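Side-chain contacts in putative enoyl-CoA hydratase (Streptomyces avermitilis, PDB 3GKB), which probably hydrates an enoyl-CoA thioester, as enoyl-CoA hydratases of the crotonase-like family do, although its own reaction is not established: residues B[163-166]-B[167-171]; B[192-195]-B[196-199]; B[201-204]-B[205-209]; B[228-231]-B[232-236]; B[265-268]-B[269-272]. All coordinates share one frame; numbering follows the deposited sequence.

Interaction 1. Residues B[163-166]-B[167-171]; sequences VGRN and RALEV
V163 and A168 form the tight side of this junction between helices 155-163 and 165-174. The CG2 methyl of V163 wedges against the start of the second helix, 3.4 Å from the backbone N of A168 and 3.6 Å from CB of R167. A chi1 of -45° puts it between the backbone N and the carbonyl carbon, on the side of the new turn. Small A168 lets V163 come close, and its N donates to G164 O at 2.9 Å. G164 ends helix 155-163 with positive phi and is at once the N-cap of helix 165-174. That phi, 89°, would jam a side chain against the preceding carbonyl, which calls for glycine. The other side is looser and wetted. One water bridges V163 O to R167 N, while a second, in the plane of the R167 guanidinium at its edge, links NH1 to V163 O. R167 NH2 bonds A184 O and N190 O of the second subunit. The CD1 methyl of L169 lies over the centre of one face of the R165 guanidinium, 3.5 Å above it. R165 has its strongest polar partner in L224 of the second subunit, and its NH2 a salt bridge with D129 there.

Interaction 2. Residues B[192-195]-B[196-199]; sequences ALPA and DELD
P194 and E197 close the first turn of helix 195-210 through a backbone bond, E197 N to P194 O at 2.9 Å, in which the donor stands 56° out of the carbonyl plane instead of on a lone pair. One step further on, L198 N reaches A195 O at 3.5 Å, a weak bond. Proline suits the start of such a turn, because its ring holds phi near -56° and the position has no N-H that would need an acceptor. The side chain of E197 leaves with CG beside its own backbone N (chi1 -67°) and runs on extended, which lays its carboxylate against the proline ring: E197 OE1 is 3.4 Å from CG of P194. With an alanine here the ring would be gone, and the E197 carboxylate would probably lose its apolar support and be set free to turn. This is a strand-to-helix connection, carrying the chain out of 191-193, one of the two edge strands of the chain's six-stranded sheet, into the helix that packs back on that sheet. L193 and L198 bridge the bend, their side chains crossing at about a right angle with the two CD1 methyls 4.2 Å apart. L198 is the buried member, resting on F132 and A134 of strand 130-134. A water accepts from D199 N at 2.9 Å and donates to A195 O at 2.8 Å, with a weak bond to D199 OD2, while the other oxygen, OD1 of D199, makes a salt bridge to K112.

Interaction 3. Residues B[201-204]-B[205-209]; sequences YVDR and VARNI
Y201 O receives V205 N at 3.0 Å, the first of four successive i to i+4 backbone bonds that make this a regular alpha-helical stretch. A206 N to V202 O, R207 N to D203 O and N208 N to R204 O follow.

Among the apolar contacts, the CG2 methyl of V205 lies 3.7 Å from CE2 of Y201. A chi1 of -171° swings the tyrosine ring toward the next turn, where it crosses V205 obliquely, and a branched valine offers a methyl to it.

Polar groups take the other flank. The amide of N208 folds back over the turn, its CG 3.2 Å from R204 O, and ND2 lies 3.7 Å from CG of R204 and at the edge of its guanidinium, near the plane; the two flat groups are turned 63° apart. With an alanine in its place the guanidinium edge would probably lose its amide neighbour, leaving R204 held mainly by its salt bridge to D176 of the third subunit. D203 and R207 run side by side in the same direction, but D203 OD1 and R207 NH2 stay 5.3 Å apart, so any attraction is probably weak.

V202, A206 and I209 face the sheet, packing on strands 55-60, 108-113 and 130-134, while T174 and L173 of the third subunit cover V205 and I209.

Interaction 4. Residues B[228-231]-B[232-236]; sequences DLKE and GLLGE
E231 and L234 meet through the flat carboxylate of the former: OE2 comes near the CD1 methyl of L234, 4.1 Å away, in a loose contact at the surface. The bend of the glutamate chain at chi2 (-45°) turns the acid, still pointing out from the helix, so that OE2 is the oxygen nearer L234. A second carboxylate, that of D228, is placed just ahead of the helix, where OD1 accepts a weak bond of 3.4 Å from K230 N; a negative group here would probably also suit the helix dipole. L229 holds the N-cap position, and its carbonyl O takes L233 N at 2.8 Å to start helix 230-243, one of the C-terminal helices of this crotonase-like chain. The bonds L234 N to K230 O and G235 N to E231 O continue it. L233 leans back over the same carbonyl, with CG 3.3 Å from L229 O and CD1 3.9 Å from CB of L229. Leucine suits both places: L233 is buried, against E100 and Q157, and L229 partly so, against R103 and Y158. On the outer flank, K230 runs fully extended toward D91, its NZ forming a long, weak ion pair. Its CG lies 4.3 Å from CD1 of L234. Farther in, E236 accepts from G154 N and Q96 through OE1, and from T156 through OE2.

Interaction 5. Residues B[265-268]-B[269-272]; sequences AGER and DLEG
A265 reaches D269 by way of a water. The direct helical pairing has come apart, D269 N lying 4.4 Å from A265 O, and the water slips between, donating to A265 O at 2.7 Å and accepting from D269 N at 3.0 Å. G266, next in line and buried, also accepts a hydrogen bond from this water at its carbonyl O, which meets the CA-H of L270 as well, CA to O 3.6 Å. E267 carries most of the side-chain contact. It lies alongside L270, both pointing the same way, and OE1 comes 3.5 Å from the CD2 methyl of L270. The chain bends at chi2 (-76°) and carries its carboxylate back beside the leucine; OE2 meanwhile accepts from H69 NE2 and Q262 N. The backbone O of E267 takes a weak bond from L270 N at 3.3 Å. R268 turns its chain away to a salt bridge between NE and E64, and its carbonyl O accepts from R118.

Across the bend, D269 is the N-cap of helix 270-280: OD1 accepts from G272 N at 3.0 Å, approached from well above the carboxylate plane. Glycine suits position G272, since a CB there would clash with OD2 of D269 in its capping position. The corner thus joins the short helix 264-268 to the longer helix 270-280, near the C-terminal end of the chain. R118, at the end of strand 116-118, binds the carbonyl of R268 and the carboxylate of E271, tying the corner to the small three-stranded sheet.

How the interactions relate
Followed from the N terminus, the five contacts come strictly in series; none nests within or crosses another, and each closes a short local turn, bend or run of helix in the continuous chain. Interaction 1 joins helices 155-163 and 165-174, where the second subunit approaches. Interactions 2 and 3 share helix 195-210, entered from strand 191-193, and they touch through L193 CD1 and Y201 CD2, 3.4 Å apart. Interaction 3 faces the third subunit. Interaction 4 begins helix 230-243, its centre about 16 Å from that of interaction 1, though without touching. Interaction 5 turns the chain into helix 270-280, about 31 Å from interaction 4 between centres.

Interaction 1. Residues B[163-166]-B[167-171]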
loop_
_atom_site.group_PDB
_atom_site.type_symbol
_atom_site.label_atom_id
_atom_site.label_comp_id
_atom_site.label_asym_id
_atom_site.label_seq_id
_atom_site.Cartn_x
_atom_site.Cartn_y
_atom_site.Cartn_z
ATOM N N VAL B 163 -1.511 1.830 5.627
ATOM C CA VAL B 163 -2.711 1.631 4.835
ATOM C C VAL B 163 -2.980 2.770 3.829
ATOM O O VAL B 163 -3.824 2.611 2.970
ATOM C CB VAL B 163 -3.961 1.308 5.718
ATOM C CG1 VAL B 163 -3.604 0.258 6.808
ATOM C CG2 VAL B 163 -4.620 2.568 6.317
ATOM N N GLY B 164 -2.264 3.894 3.951
ATOM C CA GLY B 164 -2.519 5.087 3.101
ATOM C C GLY B 164 -3.549 6.021 3.714
ATOM O O GLY B 164 -4.398 5.608 4.524
ATOM N N ARG B 165 -3.496 7.297 3.323
ATOM C CA ARG B 165 -4.402 8.299 3.906
ATOM C C ARG B 165 -5.903 7.949 3.784
ATOM O O ARG B 165 -6.657 8.169 4.743
ATOM C CB ARG B 165 -4.151 9.672 3.293
ATOM C CG ARG B 165 -5.153 10.761 3.774
ATOM C CD ARG B 165 -4.807 12.133 3.241
ATOM N NE ARG B 165 -5.935 13.039 3.399
ATOM C CZ ARG B 165 -7.023 13.016 2.623
ATOM N NH1 ARG B 165 -7.129 12.146 1.618
ATOM N NH2 ARG B 165 -8.011 13.872 2.848
ATOM N N ASN B 166 -6.334 7.459 2.607
ATOM C CA ASN B 166 -7.752 7.225 2.368
ATOM C C ASN B 166 -8.329 6.211 3.349
ATOM O O ASN B 166 -9.376 6.428 3.951
ATOM C CB ASN B 166 -7.997 6.766 0.944
ATOM C CG ASN B 166 -7.624 7.815 -0.075
ATOM O OD1 ASN B 166 -6.592 7.710 -0.722
ATOM N ND2 ASN B 166 -8.463 8.852 -0.217
ATOM N N ARG B 167 -7.647 5.091 3.479
ATOM C CA ARG B 167 -8.009 4.083 4.445
ATOM C C ARG B 167 -7.748 4.453 5.902
ATOM O O ARG B 167 -8.479 4.004 6.766
ATOM C CB ARG B 167 -7.371 2.733 4.075
ATOM C CG ARG B 167 -8.069 2.098 2.869
ATOM C CD ARG B 167 -7.317 0.905 2.328
ATOM N NE ARG B 167 -8.166 0.075 1.479
ATOM C CZ ARG B 167 -7.709 -0.894 0.673
ATOM N NH1 ARG B 167 -6.397 -1.157 0.576
ATOM N NH2 ARG B 167 -8.567 -1.591 -0.045
ATOM N N ALA B 168 -6.746 5.271 6.179
ATOM C CA ALA B 168 -6.505 5.794 7.499
ATOM C C ALA B 168 -7.686 6.640 7.976
ATOM O O ALA B 168 -8.115 6.502 9.116
ATOM C CB ALA B 168 -5.200 6.614 7.537
ATOM N N LEU B 169 -8.199 7.508 7.105
ATOM C CA LEU B 169 -9.354 8.348 7.462
ATOM C C LEU B 169 -10.586 7.485 7.674
ATOM O O LEU B 169 -11.378 7.716 8.582
ATOM C CB LEU B 169 -9.647 9.360 6.356
ATOM C CG LEU B 169 -8.785 10.612 6.343
ATOM C CD1 LEU B 169 -9.066 11.330 5.025
ATOM C CD2 LEU B 169 -9.067 11.538 7.583
ATOM N N GLU B 170 -10.752 6.470 6.815
ATOM C CA GLU B 170 -11.827 5.519 7.003
ATOM C C GLU B 170 -11.701 4.845 8.383
ATOM O O GLU B 170 -12.678 4.786 9.129
ATOM C CB GLU B 170 -11.836 4.459 5.897
ATOM C CG GLU B 170 -12.946 3.398 6.086
ATOM C CD GLU B 170 -12.764 2.160 5.187
ATOM O OE1 GLU B 170 -11.793 2.091 4.402
ATOM O OE2 GLU B 170 -13.572 1.240 5.325
ATOM N N VAL B 171 -10.530 4.324 8.708
ATOM C CA VAL B 171 -10.376 3.600 10.002
ATOM C C VAL B 171 -10.696 4.538 11.154
ATOM O O VAL B 171 -11.449 4.187 12.058
ATOM C CB VAL B 171 -8.988 2.944 10.146
ATOM C CG1 VAL B 171 -8.721 2.483 11.594
ATOM C CG2 VAL B 171 -8.869 1.756 9.178
HETATM O O HOH W 1 -5.577 4.207 1.521
HETATM O O HOH W 2 -4.197 0.090 1.706
#

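Interaction 2. Residues B[192-195]-B[196-199]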
loop_
_atom_site.group_PDB
_atom_site.type_symbol
_atom_site.label_atom_id
_atom_site.label_comp_id
_atom_site.label_asym_id
_atom_site.label_seq_id
_atom_site.Cartn_x
_atom_site.Cartn_y
_atom_site.Cartn_z
ATOM N N ALA B 192 -3.466 -12.440 8.354
ATOM C CA ALA B 192 -4.494 -13.127 9.115
ATOM C C ALA B 192 -4.336 -14.613 8.849
ATOM O O ALA B 192 -4.203 -15.045 7.662
ATOM C CB ALA B 192 -5.885 -12.672 8.708
ATOM N N LEU B 193 -4.369 -15.377 9.937
ATOM C CA LEU B 193 -4.153 -16.824 9.923
ATOM C C LEU B 193 -5.244 -17.521 10.722
ATOM O O LEU B 193 -5.831 -16.925 11.600
ATOM C CB LEU B 193 -2.776 -17.143 10.531
ATOM C CG LEU B 193 -1.620 -16.598 9.678
ATOM C CD1 LEU B 193 -0.389 -16.378 10.513
ATOM C CD2 LEU B 193 -1.379 -17.507 8.455
ATOM N N PRO B 194 -5.514 -18.803 10.444
ATOM C CA PRO B 194 -6.512 -19.505 11.283
ATOM C C PRO B 194 -6.185 -19.480 12.785
ATOM O O PRO B 194 -5.031 -19.669 13.155
ATOM C CB PRO B 194 -6.469 -20.941 10.742
ATOM C CG PRO B 194 -5.981 -20.807 9.361
ATOM C CD PRO B 194 -4.996 -19.667 9.371
ATOM N N ALA B 195 -7.185 -19.210 13.626
ATOM C CA ALA B 195 -7.007 -19.115 15.071
ATOM C C ALA B 195 -6.283 -20.345 15.632
ATOM O O ALA B 195 -5.408 -20.229 16.473
ATOM C CB ALA B 195 -8.352 -18.911 15.777
ATOM N N ASP B 196 -6.647 -21.523 15.146
ATOM C CA ASP B 196 -6.052 -22.761 15.667
ATOM C C ASP B 196 -4.619 -23.018 15.189
ATOM O O ASP B 196 -3.963 -23.942 15.713
ATOM C CB ASP B 196 -6.918 -23.964 15.309
ATOM C CG ASP B 196 -8.220 -23.999 16.068
ATOM O OD1 ASP B 196 -8.307 -23.460 17.190
ATOM O OD2 ASP B 196 -9.184 -24.580 15.528
ATOM N N GLU B 197 -4.144 -22.233 14.213
ATOM C CA GLU B 197 -2.765 -22.328 13.698
ATOM C C GLU B 197 -1.855 -21.173 14.138
ATOM O O GLU B 197 -0.644 -21.227 13.955
ATOM C CB GLU B 197 -2.770 -22.371 12.174
ATOM C CG GLU B 197 -3.405 -23.647 11.603
ATOM C CD GLU B 197 -3.701 -23.566 10.107
ATOM O OE1 GLU B 197 -3.139 -22.716 9.412
ATOM O OE2 GLU B 197 -4.537 -24.361 9.628
ATOM N N LEU B 198 -2.440 -20.131 14.706
ATOM C CA LEU B 198 -1.705 -18.905 14.957
ATOM C C LEU B 198 -0.539 -19.057 15.936
ATOM O O LEU B 198 0.535 -18.494 15.716
ATOM C CB LEU B 198 -2.671 -17.829 15.455
ATOM C CG LEU B 198 -2.029 -16.482 15.771
ATOM C CD1 LEU B 198 -1.427 -15.889 14.523
ATOM C CD2 LEU B 198 -3.044 -15.557 16.488
ATOM N N ASP B 199 -0.756 -19.810 17.012
ATOM C CA ASP B 199 0.255 -19.967 18.064
ATOM C C ASP B 199 1.506 -20.671 17.517
ATOM O O ASP B 199 2.645 -20.221 17.756
ATOM C CB ASP B 199 -0.306 -20.753 19.245
ATOM C CG ASP B 199 -1.396 -20.013 19.985
ATOM O OD1 ASP B 199 -1.202 -18.792 20.261
ATOM O OD2 ASP B 199 -2.438 -20.677 20.286
HETATM O O HOH W 3 -3.193 -21.308 17.702
#

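Interaction 3. Residues B[201-204]-B[205-209]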
loop_
_atom_site.group_PDB
_atom_site.type_symbol
_atom_site.label_atom_id
_atom_site.label_comp_id
_atom_site.label_asym_id
_atom_site.label_seq_id
_atom_site.Cartn_x
_atom_site.Cartn_y
_atom_site.Cartn_z
ATOM N N TYR B 201 2.338 -20.922 14.290
ATOM C CA TYR B 201 2.883 -20.086 13.226
ATOM C C TYR B 201 3.830 -18.986 13.763
ATOM O O TYR B 201 4.957 -18.819 13.277
ATOM C CB TYR B 201 1.732 -19.414 12.478
ATOM C CG TYR B 201 2.164 -18.711 11.241
ATOM C CD1 TYR B 201 2.005 -19.311 9.986
ATOM C CD2 TYR B 201 2.734 -17.444 11.294
ATOM C CE1 TYR B 201 2.401 -18.658 8.832
ATOM C CE2 TYR B 201 3.142 -16.802 10.147
ATOM C CZ TYR B 201 2.965 -17.411 8.922
ATOM O OH TYR B 201 3.366 -16.776 7.764
ATOM N N VAL B 202 3.370 -18.260 14.777
ATOM C CA VAL B 202 4.192 -17.207 15.402
ATOM C C VAL B 202 5.427 -17.809 16.080
ATOM O O VAL B 202 6.543 -17.295 15.939
ATOM C CB VAL B 202 3.359 -16.331 16.353
ATOM C CG1 VAL B 202 4.245 -15.341 17.172
ATOM C CG2 VAL B 202 2.256 -15.619 15.543
ATOM N N ASP B 203 5.248 -18.937 16.764
ATOM C CA ASP B 203 6.408 -19.592 17.372
ATOM C C ASP B 203 7.485 -19.970 16.330
ATOM O O ASP B 203 8.686 -19.742 16.546
ATOM C CB ASP B 203 5.957 -20.799 18.181
ATOM C CG ASP B 203 7.114 -21.474 18.898
ATOM O OD1 ASP B 203 7.724 -20.852 19.798
ATOM O OD2 ASP B 203 7.433 -22.624 18.525
ATOM N N ARG B 204 7.053 -20.529 15.207
ATOM C CA ARG B 204 7.957 -20.859 14.113
ATOM C C ARG B 204 8.683 -19.638 13.555
ATOM O O ARG B 204 9.903 -19.685 13.366
ATOM C CB ARG B 204 7.222 -21.555 12.969
ATOM C CG ARG B 204 8.127 -21.897 11.790
ATOM C CD ARG B 204 7.426 -22.656 10.661
ATOM N NE ARG B 204 6.422 -21.842 9.975
ATOM C CZ ARG B 204 6.678 -20.872 9.078
ATOM N NH1 ARG B 204 7.912 -20.567 8.708
ATOM N NH2 ARG B 204 5.669 -20.203 8.538
ATOM N N VAL B 205 7.938 -18.561 13.284
ATOM C CA VAL B 205 8.539 -17.326 12.746
ATOM C C VAL B 205 9.572 -16.797 13.754
ATOM O O VAL B 205 10.693 -16.485 13.385
ATOM C CB VAL B 205 7.470 -16.252 12.454
ATOM C CG1 VAL B 205 8.098 -14.857 12.301
ATOM C CG2 VAL B 205 6.638 -16.656 11.194
ATOM N N ALA B 206 9.194 -16.717 15.028
ATOM C CA ALA B 206 10.085 -16.179 16.071
ATOM C C ALA B 206 11.379 -16.989 16.210
ATOM O O ALA B 206 12.465 -16.425 16.266
ATOM C CB ALA B 206 9.352 -16.059 17.436
ATOM N N ARG B 207 11.248 -18.300 16.251
ATOM C CA ARG B 207 12.391 -19.184 16.404
ATOM C C ARG B 207 13.261 -19.176 15.176
ATOM O O ARG B 207 14.472 -19.152 15.310
ATOM C CB ARG B 207 11.959 -20.605 16.783
ATOM C CG ARG B 207 11.380 -20.670 18.223
ATOM C CD ARG B 207 12.376 -20.306 19.365
ATOM N NE ARG B 207 13.513 -21.225 19.363
ATOM C CZ ARG B 207 13.550 -22.416 19.971
ATOM N NH1 ARG B 207 14.641 -23.163 19.865
ATOM N NH2 ARG B 207 12.511 -22.862 20.690
ATOM N N ASN B 208 12.654 -19.119 13.990
ATOM C CA ASN B 208 13.426 -19.041 12.734
ATOM C C ASN B 208 14.227 -17.747 12.612
ATOM O O ASN B 208 15.373 -17.768 12.163
ATOM C CB ASN B 208 12.519 -19.223 11.506
ATOM C CG ASN B 208 12.138 -20.677 11.254
ATOM O OD1 ASN B 208 12.525 -21.562 12.002
ATOM N ND2 ASN B 208 11.367 -20.922 10.190
ATOM N N ILE B 209 13.636 -16.628 13.040
ATOM C CA ILE B 209 14.341 -15.375 13.062
ATOM C C ILE B 209 15.443 -15.385 14.113
ATOM O O ILE B 209 16.557 -14.919 13.841
ATOM C CB ILE B 209 13.386 -14.151 13.206
ATOM C CG1 ILE B 209 12.466 -14.067 11.968
ATOM C CG2 ILE B 209 14.195 -12.856 13.411
ATOM C CD1 ILE B 209 11.346 -12.995 12.034
#

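Interaction 4. Residues B[228-231]-B[232-236]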
loop_
_atom_site.group_PDB
_atom_site.type_symbol
_atom_site.label_atom_id
_atom_site.label_comp_id
_atom_site.label_asym_id
_atom_site.label_seq_id
_atom_site.Cartn_x
_atom_site.Cartn_y
_atom_site.Cartn_z
ATOM N N ASP B 228 10.551 7.876 9.159
ATOM C CA ASP B 228 10.679 9.220 9.687
ATOM C C ASP B 228 9.264 9.763 9.886
ATOM O O ASP B 228 8.594 10.104 8.902
ATOM C CB ASP B 228 11.448 10.085 8.685
ATOM C CG ASP B 228 11.441 11.560 9.047
ATOM O OD1 ASP B 228 11.047 11.917 10.187
ATOM O OD2 ASP B 228 11.836 12.359 8.165
ATOM N N LEU B 229 8.802 9.793 11.140
ATOM C CA LEU B 229 7.445 10.292 11.462
ATOM C C LEU B 229 7.428 11.563 12.337
ATOM O O LEU B 229 6.388 11.921 12.912
ATOM C CB LEU B 229 6.620 9.188 12.161
ATOM C CG LEU B 229 6.527 7.838 11.451
ATOM C CD1 LEU B 229 5.679 6.826 12.243
ATOM C CD2 LEU B 229 5.956 7.984 10.051
ATOM N N LYS B 230 8.558 12.247 12.466
ATOM C CA LYS B 230 8.644 13.341 13.429
ATOM C C LYS B 230 7.555 14.401 13.201
ATOM O O LYS B 230 6.817 14.775 14.118
ATOM C CB LYS B 230 10.013 14.030 13.343
ATOM C CG LYS B 230 10.133 15.167 14.308
ATOM C CD LYS B 230 11.427 15.924 14.106
ATOM C CE LYS B 230 11.529 17.074 15.067
ATOM N NZ LYS B 230 12.846 17.742 14.920
ATOM N N GLU B 231 7.456 14.889 11.970
ATOM C CA GLU B 231 6.475 15.956 11.678
ATOM C C GLU B 231 5.041 15.461 11.790
ATOM O O GLU B 231 4.164 16.179 12.294
ATOM C CB GLU B 231 6.737 16.570 10.305
ATOM C CG GLU B 231 8.016 17.441 10.281
ATOM C CD GLU B 231 8.160 18.395 11.485
ATOM O OE1 GLU B 231 7.291 19.274 11.703
ATOM O OE2 GLU B 231 9.183 18.305 12.193
ATOM N N GLY B 232 4.803 14.225 11.359
ATOM C CA GLY B 232 3.452 13.655 11.450
ATOM C C GLY B 232 2.998 13.469 12.879
ATOM O O GLY B 232 1.832 13.732 13.202
ATOM N N LEU B 233 3.912 13.013 13.740
ATOM C CA LEU B 233 3.572 12.798 15.150
ATOM C C LEU B 233 3.284 14.129 15.851
ATOM O O LEU B 233 2.354 14.242 16.627
ATOM C CB LEU B 233 4.664 12.002 15.857
ATOM C CG LEU B 233 4.796 10.541 15.451
ATOM C CD1 LEU B 233 6.117 9.989 15.986
ATOM C CD2 LEU B 233 3.584 9.683 15.910
ATOM N N LEU B 234 4.071 15.157 15.539
ATOM C CA LEU B 234 3.784 16.492 16.055
ATOM C C LEU B 234 2.405 17.023 15.615
ATOM O O LEU B 234 1.653 17.577 16.434
ATOM C CB LEU B 234 4.908 17.471 15.687
ATOM C CG LEU B 234 6.194 17.302 16.521
ATOM C CD1 LEU B 234 7.356 18.019 15.874
ATOM C CD2 LEU B 234 5.960 17.773 17.985
ATOM N N GLY B 235 2.083 16.870 14.326
ATOM C CA GLY B 235 0.778 17.276 13.798
ATOM C C GLY B 235 -0.398 16.553 14.455
ATOM O O GLY B 235 -1.435 17.173 14.767
ATOM N N GLU B 236 -0.218 15.257 14.693
ATOM C CA GLU B 236 -1.233 14.463 15.365
ATOM C C GLU B 236 -1.407 14.952 16.788
ATOM O O GLU B 236 -2.531 15.133 17.233
ATOM C CB GLU B 236 -0.918 12.948 15.307
ATOM C CG GLU B 236 -1.817 12.079 16.186
ATOM C CD GLU B 236 -1.257 10.683 16.422
ATOM O OE1 GLU B 236 -0.658 10.496 17.509
ATOM O OE2 GLU B 236 -1.391 9.791 15.527
#

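Interaction 5. Residues B[265-268]-B[269-272]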
loop_
_atom_site.group_PDB
_atom_site.type_symbol
_atom_site.label_atom_id
_atom_site.label_comp_id
_atom_site.label_asym_id
_atom_site.label_seq_id
_atom_site.Cartn_x
_atom_site.Cartn_y
_atom_site.Cartn_z
ATOM N N ALA B 265 -18.235 -7.064 29.390
ATOM C CA ALA B 265 -19.506 -6.871 28.565
ATOM C C ALA B 265 -19.536 -5.538 27.798
ATOM O O ALA B 265 -19.995 -5.477 26.645
ATOM C CB ALA B 265 -20.740 -7.025 29.435
ATOM N N GLY B 266 -19.054 -4.482 28.445
ATOM C CA GLY B 266 -19.010 -3.148 27.867
ATOM C C GLY B 266 -18.005 -3.050 26.742
ATOM O O GLY B 266 -18.249 -2.404 25.722
ATOM N N GLU B 267 -16.862 -3.708 26.900
ATOM C CA GLU B 267 -15.829 -3.661 25.859
ATOM C C GLU B 267 -16.117 -4.538 24.646
ATOM O O GLU B 267 -15.585 -4.299 23.568
ATOM C CB GLU B 267 -14.477 -4.056 26.439
ATOM C CG GLU B 267 -13.937 -3.095 27.484
ATOM C CD GLU B 267 -13.369 -1.804 26.893
ATOM O OE1 GLU B 267 -12.796 -1.825 25.785
ATOM O OE2 GLU B 267 -13.483 -0.764 27.548
ATOM N N ARG B 268 -16.959 -5.554 24.788
ATOM C CA ARG B 268 -17.164 -6.495 23.702
ATOM C C ARG B 268 -17.622 -5.768 22.412
ATOM O O ARG B 268 -17.052 -5.980 21.339
ATOM C CB ARG B 268 -18.169 -7.583 24.094
ATOM C CG ARG B 268 -18.390 -8.650 22.986
ATOM C CD ARG B 268 -19.017 -9.949 23.551
ATOM N NE ARG B 268 -18.238 -10.425 24.695
ATOM C CZ ARG B 268 -18.704 -10.635 25.927
ATOM N NH1 ARG B 268 -19.992 -10.486 26.236
ATOM N NH2 ARG B 268 -17.867 -11.038 26.874
ATOM N N ASP B 269 -18.619 -4.886 22.559
ATOM C CA ASP B 269 -19.067 -4.009 21.482
ATOM C C ASP B 269 -18.915 -2.568 21.942
ATOM O O ASP B 269 -19.895 -1.822 22.061
ATOM C CB ASP B 269 -20.544 -4.314 21.096
ATOM C CG ASP B 269 -21.072 -3.445 19.924
ATOM O OD1 ASP B 269 -20.274 -2.796 19.183
ATOM O OD2 ASP B 269 -22.322 -3.427 19.737
ATOM N N LEU B 270 -17.673 -2.161 22.187
ATOM C CA LEU B 270 -17.423 -0.803 22.663
ATOM C C LEU B 270 -17.949 0.251 21.684
ATOM O O LEU B 270 -18.357 1.348 22.109
ATOM C CB LEU B 270 -15.930 -0.592 22.987
ATOM C CG LEU B 270 -15.513 0.705 23.667
ATOM C CD1 LEU B 270 -16.211 0.851 25.050
ATOM C CD2 LEU B 270 -13.988 0.779 23.802
ATOM N N GLU B 271 -17.925 -0.053 20.379
ATOM C CA GLU B 271 -18.358 0.911 19.357
ATOM C C GLU B 271 -19.815 1.205 19.573
ATOM O O GLU B 271 -20.210 2.373 19.691
ATOM C CB GLU B 271 -18.123 0.382 17.932
ATOM C CG GLU B 271 -16.656 0.225 17.556
ATOM C CD GLU B 271 -15.944 -1.018 18.147
ATOM O OE1 GLU B 271 -16.625 -1.964 18.626
ATOM O OE2 GLU B 271 -14.676 -1.046 18.126
ATOM N N GLY B 272 -20.611 0.143 19.686
ATOM C CA GLY B 272 -22.045 0.273 19.999
ATOM C C GLY B 272 -22.331 1.009 21.314
ATOM O O GLY B 272 -23.200 1.887 21.386
HETATM O O HOH W 4 -20.410 -3.659 24.634
#